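Local structure of major capsid protein P2 (Pseudoalteromonas phage pm2, 2VVF) at residues T28-Y36 with A78-V86; A179-F187 with R195-N203. The protein forms trimeric capsomers, each subunit a double jelly-roll, that build the protein shell of the membrane-containing bacteriophage PM2. All coordinates share one frame; numbering follows the deposited sequence.

Contact 1 (T28-Y36 with A78-V86)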
ATOM      1  N   THR A  28      14.451  12.151  18.401  1.00 29.73           N
ATOM      2  CA  THR A  28      13.241  11.348  18.277  1.00 28.93           C
ATOM      3  C   THR A  28      13.569   9.954  17.751  1.00 32.07           C
ATOM      4  O   THR A  28      14.297   9.807  16.771  1.00 31.62           O
ATOM      5  CB  THR A  28      12.212  12.039  17.365  1.00 34.65           C
ATOM      6  OG1 THR A  28      11.732  13.232  17.998  1.00 33.42           O
ATOM      7  CG2 THR A  28      11.044  11.110  17.074  1.00 32.61           C
ATOM      8  N   TYR A  29      13.023   8.933  18.405  1.00 28.06           N
ATOM      9  CA  TYR A  29      13.240   7.552  17.988  1.00 27.44           C
ATOM     10  C   TYR A  29      12.015   7.040  17.242  1.00 30.70           C
ATOM     11  O   TYR A  29      10.962   6.812  17.839  1.00 30.16           O
ATOM     12  CB  TYR A  29      13.517   6.659  19.201  1.00 28.59           C
ATOM     13  CG  TYR A  29      14.830   6.946  19.889  1.00 30.25           C
ATOM     14  CD1 TYR A  29      16.001   6.315  19.488  1.00 32.11           C
ATOM     15  CD2 TYR A  29      14.902   7.854  20.938  1.00 30.98           C
ATOM     16  CE1 TYR A  29      17.206   6.580  20.112  1.00 32.79           C
ATOM     17  CE2 TYR A  29      16.101   8.123  21.571  1.00 31.89           C
ATOM     18  CZ  TYR A  29      17.250   7.484  21.154  1.00 39.12           C
ATOM     19  OH  TYR A  29      18.447   7.749  21.778  1.00 40.20           O
ATOM     20  N   GLU A  30      12.156   6.862  15.934  1.00 26.76           N
ATOM     21  CA  GLU A  30      11.059   6.367  15.113  1.00 26.32           C
ATOM     22  C   GLU A  30      10.987   4.846  15.179  1.00 29.70           C
ATOM     23  O   GLU A  30       9.904   4.268  15.308  1.00 29.16           O
ATOM     24  CB  GLU A  30      11.238   6.821  13.665  1.00 27.69           C
ATOM     25  CG  GLU A  30      11.534   8.302  13.518  1.00 36.91           C
ATOM     26  CD  GLU A  30      11.364   8.789  12.093  1.00 54.64           C
ATOM     27  OE1 GLU A  30      11.419   7.953  11.168  1.00 49.02           O
ATOM     28  OE2 GLU A  30      11.178  10.008  11.899  1.00 48.15           O
ATOM     29  N   VAL A  31      12.148   4.205  15.089  1.00 26.08           N
ATOM     30  CA  VAL A  31      12.235   2.750  15.146  1.00 25.75           C
ATOM     31  C   VAL A  31      13.524   2.311  15.827  1.00 29.64           C
ATOM     32  O   VAL A  31      14.568   2.947  15.676  1.00 29.26           O
ATOM     33  CB  VAL A  31      12.122   2.110  13.747  1.00 29.40           C
ATOM     34  CG1 VAL A  31      12.029   0.598  13.863  1.00 28.99           C
ATOM     35  CG2 VAL A  31      10.926   2.668  12.991  1.00 29.21           C
ATOM     36  N   ILE A  32      13.442   1.211  16.568  1.00 25.85           N
ATOM     37  CA  ILE A  32      14.602   0.647  17.244  1.00 25.33           C
ATOM     38  C   ILE A  32      14.717  -0.829  16.871  1.00 28.65           C
ATOM     39  O   ILE A  32      13.856  -1.638  17.222  1.00 28.00           O
ATOM     40  CB  ILE A  32      14.534   0.851  18.772  1.00 28.31           C
ATOM     41  CG1 ILE A  32      14.877   2.301  19.127  1.00 28.64           C
ATOM     42  CG2 ILE A  32      15.475  -0.116  19.479  1.00 28.86           C
ATOM     43  CD1 ILE A  32      14.483   2.698  20.533  1.00 35.02           C
ATOM     44  N   ASP A  33      15.766  -1.165  16.127  1.00 25.01           N
ATOM     45  CA  ASP A  33      15.985  -2.537  15.687  1.00 24.80           C
ATOM     46  C   ASP A  33      16.856  -3.309  16.671  1.00 28.51           C
ATOM     47  O   ASP A  33      18.036  -3.007  16.841  1.00 28.06           O
ATOM     48  CB  ASP A  33      16.606  -2.562  14.287  1.00 26.53           C
ATOM     49  CG  ASP A  33      15.839  -1.707  13.293  1.00 36.36           C
ATOM     50  OD1 ASP A  33      14.593  -1.790  13.269  1.00 37.00           O
ATOM     51  OD2 ASP A  33      16.481  -0.947  12.539  1.00 42.02           O
ATOM     52  N   LEU A  34      16.266  -4.307  17.319  1.00 25.05           N
ATOM     53  CA  LEU A  34      16.987  -5.115  18.292  1.00 24.86           C
ATOM     54  C   LEU A  34      17.396  -6.467  17.719  1.00 29.15           C
ATOM     55  O   LEU A  34      16.550  -7.304  17.409  1.00 28.74           O
ATOM     56  CB  LEU A  34      16.151  -5.310  19.561  1.00 24.85           C
ATOM     57  CG  LEU A  34      16.755  -6.217  20.637  1.00 29.38           C
ATOM     58  CD1 LEU A  34      17.992  -5.579  21.251  1.00 29.35           C
ATOM     59  CD2 LEU A  34      15.724  -6.543  21.709  1.00 31.81           C
ATOM     60  N   ARG A  35      18.702  -6.671  17.587  1.00 25.98           N
ATOM     61  CA  ARG A  35      19.236  -7.924  17.071  1.00 25.84           C
ATOM     62  C   ARG A  35      19.511  -8.866  18.237  1.00 30.29           C
ATOM     63  O   ARG A  35      20.074  -8.461  19.251  1.00 29.97           O
ATOM     64  CB  ARG A  35      20.523  -7.667  16.279  1.00 25.28           C
ATOM     65  CG  ARG A  35      21.084  -8.897  15.584  1.00 31.98           C
ATOM     66  CD  ARG A  35      22.252  -8.536  14.681  1.00 36.07           C
ATOM     67  NE  ARG A  35      21.812  -7.973  13.406  1.00 40.11           N
ATOM     68  CZ  ARG A  35      21.184  -8.665  12.461  1.00 51.92           C
ATOM     69  NH1 ARG A  35      20.912  -9.949  12.644  1.00 38.81           N
ATOM     70  NH2 ARG A  35      20.825  -8.073  11.332  1.00 38.49           N
ATOM     71  N   TYR A  36      19.091 -10.119  18.099  1.00 27.29           N
ATOM     72  CA  TYR A  36      19.274 -11.103  19.159  1.00 27.18           C
ATOM     73  C   TYR A  36      19.787 -12.434  18.626  1.00 31.46           C
ATOM     74  O   TYR A  36      19.500 -12.819  17.491  1.00 31.11           O
ATOM     75  CB  TYR A  36      17.960 -11.326  19.908  1.00 28.40           C
ATOM     76  CG  TYR A  36      16.857 -11.894  19.040  1.00 30.20           C
ATOM     77  CD1 TYR A  36      15.955 -11.058  18.390  1.00 32.09           C
ATOM     78  CD2 TYR A  36      16.734 -13.266  18.849  1.00 30.91           C
ATOM     79  CE1 TYR A  36      14.953 -11.574  17.583  1.00 32.73           C
ATOM     80  CE2 TYR A  36      15.737 -13.789  18.041  1.00 31.77           C
ATOM     81  CZ  TYR A  36      14.849 -12.941  17.412  1.00 38.74           C
ATOM     82  OH  TYR A  36      13.857 -13.461  16.612  1.00 39.02           O
ATOM     83  N   ALA A  78      14.177 -13.147  11.115  1.00 27.86           N
ATOM     84  CA  ALA A  78      14.723 -13.946  12.204  1.00 27.40           C
ATOM     85  C   ALA A  78      16.045 -13.358  12.685  1.00 30.57           C
ATOM     86  O   ALA A  78      16.921 -13.036  11.880  1.00 30.35           O
ATOM     87  CB  ALA A  78      14.911 -15.385  11.761  1.00 28.14           C
ATOM     88  N   GLY A  79      16.178 -13.211  13.997  1.00 26.39           N
ATOM     89  CA  GLY A  79      17.394 -12.660  14.580  1.00 25.99           C
ATOM     90  C   GLY A  79      17.256 -11.165  14.845  1.00 29.25           C
ATOM     91  O   GLY A  79      18.168 -10.536  15.376  1.00 28.84           O
ATOM     92  N   VAL A  80      16.114 -10.598  14.474  1.00 25.41           N
ATOM     93  CA  VAL A  80      15.871  -9.177  14.682  1.00 25.03           C
ATOM     94  C   VAL A  80      14.407  -8.880  14.971  1.00 28.54           C
ATOM     95  O   VAL A  80      13.509  -9.471  14.371  1.00 28.23           O
ATOM     96  CB  VAL A  80      16.380  -8.322  13.499  1.00 28.85           C
ATOM     97  CG1 VAL A  80      16.591  -6.877  13.938  1.00 28.53           C
ATOM     98  CG2 VAL A  80      17.661  -8.903  12.926  1.00 28.65           C
ATOM     99  N   VAL A  81      14.178  -7.947  15.888  1.00 24.67           N
ATOM    100  CA  VAL A  81      12.831  -7.521  16.247  1.00 24.24           C
ATOM    101  C   VAL A  81      12.852  -6.008  16.434  1.00 27.31           C
ATOM    102  O   VAL A  81      13.704  -5.471  17.143  1.00 26.84           O
ATOM    103  CB  VAL A  81      12.298  -8.261  17.491  1.00 28.21           C
ATOM    104  CG1 VAL A  81      13.045  -7.825  18.740  1.00 27.97           C
ATOM    105  CG2 VAL A  81      10.799  -8.037  17.643  1.00 28.05           C
ATOM    106  N   SER A  82      11.945  -5.318  15.755  1.00 23.48           N
ATOM    107  CA  SER A  82      11.912  -3.863  15.804  1.00 22.94           C
ATOM    108  C   SER A  82      10.808  -3.280  16.672  1.00 25.75           C
ATOM    109  O   SER A  82       9.725  -3.850  16.792  1.00 25.16           O
ATOM    110  CB  SER A  82      11.814  -3.285  14.389  1.00 26.35           C
ATOM    111  OG  SER A  82      12.849  -3.782  13.556  1.00 34.71           O
ATOM    112  N   PHE A  83      11.095  -2.121  17.253  1.00 21.86           N
ATOM    113  CA  PHE A  83      10.132  -1.390  18.062  1.00 21.25           C
ATOM    114  C   PHE A  83       9.618  -0.272  17.175  1.00 24.91           C
ATOM    115  O   PHE A  83      10.297   0.738  16.988  1.00 24.52           O
ATOM    116  CB  PHE A  83      10.810  -0.782  19.291  1.00 22.85           C
ATOM    117  CG  PHE A  83      11.126  -1.778  20.371  1.00 24.20           C
ATOM    118  CD1 PHE A  83      10.312  -1.895  21.485  1.00 27.12           C
ATOM    119  CD2 PHE A  83      12.257  -2.574  20.288  1.00 26.18           C
ATOM    120  CE1 PHE A  83      10.611  -2.804  22.486  1.00 27.89           C
ATOM    121  CE2 PHE A  83      12.559  -3.480  21.287  1.00 28.79           C
ATOM    122  CZ  PHE A  83      11.735  -3.594  22.385  1.00 26.82           C
ATOM    123  N   HIS A  84       8.442  -0.471  16.591  1.00 21.49           N
ATOM    124  CA  HIS A  84       7.862   0.527  15.704  1.00 21.38           C
ATOM    125  C   HIS A  84       7.071   1.577  16.474  1.00 25.45           C
ATOM    126  O   HIS A  84       5.889   1.385  16.766  1.00 25.16           O
ATOM    127  CB  HIS A  84       6.961  -0.137  14.661  1.00 22.11           C
ATOM    128  CG  HIS A  84       7.703  -0.966  13.660  1.00 25.37           C
ATOM    129  ND1 HIS A  84       8.144  -0.460  12.456  1.00 27.10           N
ATOM    130  CD2 HIS A  84       8.070  -2.269  13.678  1.00 26.96           C
ATOM    131  CE1 HIS A  84       8.758  -1.414  11.779  1.00 26.41           C
ATOM    132  NE2 HIS A  84       8.728  -2.521  12.499  1.00 26.72           N
ATOM    133  N   PHE A  85       7.719   2.692  16.794  1.00 21.73           N
ATOM    134  CA  PHE A  85       7.043   3.774  17.495  1.00 21.40           C
ATOM    135  C   PHE A  85       6.185   4.510  16.481  1.00 25.74           C
ATOM    136  O   PHE A  85       5.004   4.770  16.714  1.00 25.45           O
ATOM    137  CB  PHE A  85       8.056   4.698  18.167  1.00 22.86           C
ATOM    138  CG  PHE A  85       8.868   4.013  19.226  1.00 24.05           C
ATOM    139  CD1 PHE A  85       8.281   3.625  20.417  1.00 26.88           C
ATOM    140  CD2 PHE A  85      10.192   3.682  18.998  1.00 26.00           C
ATOM    141  CE1 PHE A  85       9.012   2.959  21.382  1.00 27.73           C
ATOM    142  CE2 PHE A  85      10.928   3.017  19.958  1.00 28.71           C
ATOM    143  CZ  PHE A  85      10.338   2.654  21.151  1.00 26.77           C
ATOM    144  N   VAL A  86       6.768   4.773  15.319  1.00 22.56           N
ATOM    145  CA  VAL A  86       6.036   5.384  14.222  1.00 22.31           C
ATOM    146  C   VAL A  86       5.161   4.274  13.643  1.00 26.46           C
ATOM    147  O   VAL A  86       5.652   3.183  13.342  1.00 26.25           O
ATOM    148  CB  VAL A  86       7.000   5.937  13.154  1.00 26.06           C
ATOM    149  CG1 VAL A  86       6.277   6.143  11.831  1.00 25.79           C
ATOM    150  CG2 VAL A  86       7.643   7.230  13.633  1.00 25.88           C
TER

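Contact 2 (A179-F187 with R195-N203)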
ATOM      1  N   ALA A 179      -6.542 -16.131  24.291  1.00 29.66           N
ATOM      2  CA  ALA A 179      -7.145 -17.335  24.853  1.00 29.77           C
ATOM      3  C   ALA A 179      -7.357 -18.332  23.721  1.00 34.45           C
ATOM      4  O   ALA A 179      -7.528 -17.938  22.569  1.00 34.26           O
ATOM      5  CB  ALA A 179      -8.467 -17.002  25.528  1.00 30.49           C
ATOM      6  N   ALA A 180      -7.341 -19.620  24.047  1.00 31.41           N
ATOM      7  CA  ALA A 180      -7.488 -20.658  23.031  1.00 31.34           C
ATOM      8  C   ALA A 180      -8.920 -21.113  22.744  1.00 35.39           C
ATOM      9  O   ALA A 180      -9.165 -21.785  21.742  1.00 35.15           O
ATOM     10  CB  ALA A 180      -6.608 -21.852  23.365  1.00 32.03           C
ATOM     11  N   GLY A 181      -9.862 -20.761  23.616  1.00 31.75           N
ATOM     12  CA  GLY A 181     -11.244 -21.200  23.438  1.00 31.43           C
ATOM     13  C   GLY A 181     -12.290 -20.099  23.275  1.00 35.05           C
ATOM     14  O   GLY A 181     -13.440 -20.269  23.685  1.00 34.68           O
ATOM     15  N   VAL A 182     -11.910 -18.987  22.653  1.00 31.21           N
ATOM     16  CA  VAL A 182     -12.849 -17.892  22.427  1.00 30.82           C
ATOM     17  C   VAL A 182     -13.598 -18.082  21.107  1.00 34.60           C
ATOM     18  O   VAL A 182     -12.988 -18.156  20.041  1.00 34.21           O
ATOM     19  CB  VAL A 182     -12.160 -16.516  22.516  1.00 34.47           C
ATOM     20  CG1 VAL A 182     -13.143 -15.403  22.181  1.00 34.18           C
ATOM     21  CG2 VAL A 182     -11.571 -16.311  23.905  1.00 34.21           C
ATOM     22  N   ASP A 183     -14.920 -18.186  21.193  1.00 31.05           N
ATOM     23  CA  ASP A 183     -15.761 -18.400  20.018  1.00 30.78           C
ATOM     24  C   ASP A 183     -16.235 -17.088  19.399  1.00 33.75           C
ATOM     25  O   ASP A 183     -16.154 -16.894  18.185  1.00 33.27           O
ATOM     26  CB  ASP A 183     -16.979 -19.250  20.389  1.00 32.79           C
ATOM     27  CG  ASP A 183     -16.614 -20.683  20.711  1.00 45.19           C
ATOM     28  OD1 ASP A 183     -15.755 -21.254  20.004  1.00 46.08           O
ATOM     29  OD2 ASP A 183     -17.192 -21.242  21.668  1.00 52.31           O
ATOM     30  N   ALA A 184     -16.765 -16.207  20.239  1.00 29.45           N
ATOM     31  CA  ALA A 184     -17.277 -14.927  19.777  1.00 28.81           C
ATOM     32  C   ALA A 184     -17.123 -13.876  20.864  1.00 31.78           C
ATOM     33  O   ALA A 184     -17.005 -14.203  22.044  1.00 31.24           O
ATOM     34  CB  ALA A 184     -18.735 -15.058  19.366  1.00 29.48           C
ATOM     35  N   VAL A 185     -17.117 -12.613  20.455  1.00 27.70           N
ATOM     36  CA  VAL A 185     -16.970 -11.509  21.389  1.00 27.16           C
ATOM     37  C   VAL A 185     -17.887 -10.362  21.000  1.00 30.71           C
ATOM     38  O   VAL A 185     -18.220 -10.187  19.830  1.00 30.44           O
ATOM     39  CB  VAL A 185     -15.501 -11.038  21.487  1.00 30.85           C
ATOM     40  CG1 VAL A 185     -15.381  -9.841  22.427  1.00 30.51           C
ATOM     41  CG2 VAL A 185     -14.602 -12.182  21.942  1.00 30.60           C
ATOM     42  N   GLU A 186     -18.295  -9.585  21.994  1.00 27.09           N
ATOM     43  CA  GLU A 186     -19.167  -8.444  21.773  1.00 26.73           C
ATOM     44  C   GLU A 186     -18.602  -7.259  22.543  1.00 30.45           C
ATOM     45  O   GLU A 186     -18.184  -7.398  23.692  1.00 30.13           O
ATOM     46  CB  GLU A 186     -20.581  -8.765  22.266  1.00 28.10           C
ATOM     47  CG  GLU A 186     -21.553  -7.596  22.207  1.00 37.68           C
ATOM     48  CD  GLU A 186     -22.919  -7.953  22.764  1.00 57.05           C
ATOM     49  OE1 GLU A 186     -23.407  -9.066  22.477  1.00 52.32           O
ATOM     50  OE2 GLU A 186     -23.500  -7.125  23.497  1.00 50.75           O
ATOM     51  N   PHE A 187     -18.562  -6.098  21.900  1.00 26.79           N
ATOM     52  CA  PHE A 187     -18.045  -4.903  22.550  1.00 26.65           C
ATOM     53  C   PHE A 187     -19.104  -3.812  22.601  1.00 30.95           C
ATOM     54  O   PHE A 187     -19.747  -3.512  21.598  1.00 30.43           O
ATOM     55  CB  PHE A 187     -16.793  -4.390  21.837  1.00 28.31           C
ATOM     56  CG  PHE A 187     -16.230  -3.132  22.435  1.00 29.65           C
ATOM     57  CD1 PHE A 187     -15.468  -3.178  23.593  1.00 32.56           C
ATOM     58  CD2 PHE A 187     -16.477  -1.899  21.850  1.00 31.56           C
ATOM     59  CE1 PHE A 187     -14.956  -2.019  24.150  1.00 33.40           C
ATOM     60  CE2 PHE A 187     -15.969  -0.738  22.402  1.00 34.27           C
ATOM     61  CZ  PHE A 187     -15.205  -0.797  23.553  1.00 32.39           C
ATOM     62  N   ARG A 195     -19.764  -3.465  18.528  1.00 28.16           N
ATOM     63  CA  ARG A 195     -19.347  -4.703  17.892  1.00 27.51           C
ATOM     64  C   ARG A 195     -20.300  -5.804  18.338  1.00 31.44           C
ATOM     65  O   ARG A 195     -20.289  -6.220  19.495  1.00 31.17           O
ATOM     66  CB  ARG A 195     -17.907  -5.058  18.269  1.00 26.46           C
ATOM     67  CG  ARG A 195     -16.877  -4.029  17.834  1.00 31.54           C
ATOM     68  CD  ARG A 195     -16.431  -4.264  16.402  1.00 33.43           C
ATOM     69  NE  ARG A 195     -15.590  -3.179  15.903  1.00 34.06           N
ATOM     70  CZ  ARG A 195     -14.327  -3.330  15.520  1.00 43.06           C
ATOM     71  NH1 ARG A 195     -13.754  -4.524  15.576  1.00 27.95           N
ATOM     72  NH2 ARG A 195     -13.634  -2.289  15.080  1.00 28.40           N
ATOM     73  N   ASP A 196     -21.161  -6.231  17.425  1.00 27.87           N
ATOM     74  CA  ASP A 196     -22.123  -7.277  17.724  1.00 27.63           C
ATOM     75  C   ASP A 196     -21.372  -8.532  18.145  1.00 31.02           C
ATOM     76  O   ASP A 196     -20.155  -8.619  17.982  1.00 30.22           O
ATOM     77  CB  ASP A 196     -22.966  -7.575  16.482  1.00 29.59           C
ATOM     78  CG  ASP A 196     -24.453  -7.545  16.765  1.00 41.20           C
ATOM     79  OD1 ASP A 196     -24.836  -7.689  17.944  1.00 42.62           O
ATOM     80  OD2 ASP A 196     -25.238  -7.387  15.805  1.00 46.74           O
ATOM     81  N   LEU A 197     -22.098  -9.506  18.680  1.00 27.58           N
ATOM     82  CA  LEU A 197     -21.484 -10.768  19.065  1.00 27.33           C
ATOM     83  C   LEU A 197     -20.980 -11.417  17.779  1.00 31.45           C
ATOM     84  O   LEU A 197     -21.687 -12.203  17.149  1.00 31.01           O
ATOM     85  CB  LEU A 197     -22.507 -11.673  19.756  1.00 27.27           C
ATOM     86  CG  LEU A 197     -21.963 -12.938  20.424  1.00 31.69           C
ATOM     87  CD1 LEU A 197     -20.875 -12.594  21.426  1.00 31.82           C
ATOM     88  CD2 LEU A 197     -23.084 -13.717  21.091  1.00 33.80           C
ATOM     89  N   LEU A 198     -19.774 -11.034  17.367  1.00 28.07           N
ATOM     90  CA  LEU A 198     -19.178 -11.539  16.133  1.00 27.90           C
ATOM     91  C   LEU A 198     -18.426 -12.844  16.341  1.00 31.86           C
ATOM     92  O   LEU A 198     -17.563 -12.941  17.211  1.00 31.54           O
ATOM     93  CB  LEU A 198     -18.220 -10.504  15.537  1.00 27.93           C
ATOM     94  CG  LEU A 198     -18.809  -9.242  14.909  1.00 32.62           C
ATOM     95  CD1 LEU A 198     -17.804  -8.583  13.973  1.00 32.81           C
ATOM     96  CD2 LEU A 198     -20.110  -9.549  14.183  1.00 34.64           C
ATOM     97  N   LYS A 199     -18.727 -13.836  15.509  1.00 28.29           N
ATOM     98  CA  LYS A 199     -18.044 -15.119  15.584  1.00 27.94           C
ATOM     99  C   LYS A 199     -16.588 -14.922  15.182  1.00 31.60           C
ATOM    100  O   LYS A 199     -16.280 -14.072  14.349  1.00 31.47           O
ATOM    101  CB  LYS A 199     -18.710 -16.123  14.643  1.00 30.44           C
ATOM    102  CG  LYS A 199     -19.243 -17.364  15.331  1.00 44.64           C
ATOM    103  CD  LYS A 199     -20.360 -17.993  14.520  1.00 54.31           C
ATOM    104  CE  LYS A 199     -21.536 -17.042  14.381  1.00 64.20           C
ATOM    105  NZ  LYS A 199     -22.781 -17.746  13.966  1.00 72.92           N
ATOM    106  N   LYS A 200     -15.695 -15.708  15.774  1.00 27.81           N
ATOM    107  CA  LYS A 200     -14.270 -15.610  15.478  1.00 27.41           C
ATOM    108  C   LYS A 200     -13.977 -15.604  13.978  1.00 30.65           C
ATOM    109  O   LYS A 200     -13.219 -14.767  13.491  1.00 30.36           O
ATOM    110  CB  LYS A 200     -13.497 -16.741  16.159  1.00 29.90           C
ATOM    111  CG  LYS A 200     -12.052 -16.861  15.706  1.00 42.93           C
ATOM    112  CD  LYS A 200     -11.235 -17.691  16.683  1.00 51.42           C
ATOM    113  CE  LYS A 200      -9.758 -17.669  16.324  1.00 60.11           C
ATOM    114  NZ  LYS A 200      -9.150 -16.335  16.573  1.00 68.07           N
ATOM    115  N   ALA A 201     -14.577 -16.542  13.251  1.00 26.55           N
ATOM    116  CA  ALA A 201     -14.370 -16.637  11.809  1.00 25.98           C
ATOM    117  C   ALA A 201     -14.765 -15.347  11.093  1.00 29.28           C
ATOM    118  O   ALA A 201     -14.116 -14.938  10.129  1.00 28.81           O
ATOM    119  CB  ALA A 201     -15.137 -17.818  11.238  1.00 26.60           C
ATOM    120  N   ASP A 202     -15.827 -14.708  11.574  1.00 25.46           N
ATOM    121  CA  ASP A 202     -16.314 -13.467  10.979  1.00 25.06           C
ATOM    122  C   ASP A 202     -15.425 -12.283  11.342  1.00 28.70           C
ATOM    123  O   ASP A 202     -15.130 -11.433  10.498  1.00 28.26           O
ATOM    124  CB  ASP A 202     -17.758 -13.199  11.406  1.00 26.75           C
ATOM    125  CG  ASP A 202     -18.739 -14.165  10.772  1.00 34.84           C
ATOM    126  OD1 ASP A 202     -18.549 -14.510   9.586  1.00 34.90           O
ATOM    127  OD2 ASP A 202     -19.687 -14.592  11.464  1.00 40.49           O
ATOM    128  N   ASN A 203     -14.996 -12.238  12.599  1.00 24.98           N
ATOM    129  CA  ASN A 203     -14.122 -11.170  13.071  1.00 24.52           C
ATOM    130  C   ASN A 203     -12.771 -11.257  12.368  1.00 28.14           C
ATOM    131  O   ASN A 203     -12.217 -10.246  11.931  1.00 27.84           O
ATOM    132  CB  ASN A 203     -13.925 -11.276  14.586  1.00 24.49           C
ATOM    133  CG  ASN A 203     -13.034 -10.179  15.135  1.00 43.91           C
ATOM    134  OD1 ASN A 203     -13.463  -9.036  15.288  1.00 38.79           O
ATOM    135  ND2 ASN A 203     -11.785 -10.522  15.431  1.00 33.92           N
TER

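Contact 1 (T28-Y36 with A78-V86)
I32 pairs with F83 and L34 with V81 as hydrogen-bonded antiparallel partners, strands 31-36 and 80-84 running at 161° to each other with their axes 4.5 Å apart. They are neighbours in a sheet of the N-terminal jelly-roll of this double jelly-roll protein. Side chains alternate between two faces. On the face of I32, L34, V81 and F83, L34 and V81 run alongside each other in the same direction; helix 63-71 packs on V81 and F83, and strand 18-23 on I32 and L34. I32 CD1 reaches past the end of strand 80-84 to the edge of the F85 ring, at CE2 (3.6 Å).

The other face carries V31, D33, R35, V80, S82 and H84, and here polar groups meet a neighbour. S82 OG donates to D33 OD1 at 2.7 Å, reaching that oxygen on its anti side and 26° out of the carboxylate plane. Q134 NE2 bonds D33 OD2, while in the second subunit Y205 OH bonds S82 OG and Q209 NE2 bonds D33 OD1; both chains thus hold the pair. V80 CG2 sits over one face of the R35 guanidinium, 3.4 Å from NH1, beside the salt bridge from R35 to D202 of the second subunit.

At one end of the ladder E30 O accepts from both F85 N and V86 N. At the other, chi1 of 63° puts Y36 CG between its own backbone N and carbonyl carbon and carries the ring across G79, whose CA lies over the ring face in a CH-pi contact, 4.0 Å from the centroid.

Contact 2 (A179-F187 with R195-N203)
F187 CB and R195 CB touch at 3.8 Å beside a reciprocal pair of backbone bonds, F187 N to R195 O and R195 N to F187 O. Further along this beta hairpin of the C-terminal jelly-roll, V185 and L198 form a second hydrogen-bonded pair. Between the two the register slips by one residue, a beta bulge whose extra residue is on the second strand, where D196 and L197 together face E186. E186 CG, anti to the backbone N (chi1 174°), lies 3.3 Å from R195 O, and its side chain stands roughly perpendicular to that of L197. L197 turns CD1 back to A184 CB (3.9 Å), a small apolar contact.

K199 is the N-cap of helix 200-209, whose first residue still bonds to the first strand, K200 N to D183 O at 2.7 Å.

Outward, D222 O receives R195 NH2, and the third subunit lays F4 against R195 in a cation-pi contact and gives N6 N to D196 OD2. With E186 OE1 4.9 Å from D196 OD1, the two like charges would probably disfavour each other, an effect that long, weak ion pairs from K193 to both carboxylates, and from K245 to E186, may moderate.

In the fold
From the N terminus, the chain first lays down strand 28-37 and passes through two strands of the facing sheet and helix 63-71 before strand 80-84 returns to close contact 1, with 41 residues between its segments. Later it enters the second jelly-roll, where contact 2 closes a short hairpin with seven residues between. The two loops neither nest nor cross; they follow in series, their centres 31 Å apart on opposite sides of the chain's centre. Contact 1 joins strands within the first jelly-roll; contact 2 joins helix 200-209 to a hairpin whose second strand is outermost in its sheet within the chain. The trimer brings them together: R35 of one subunit pairs with D202 of another.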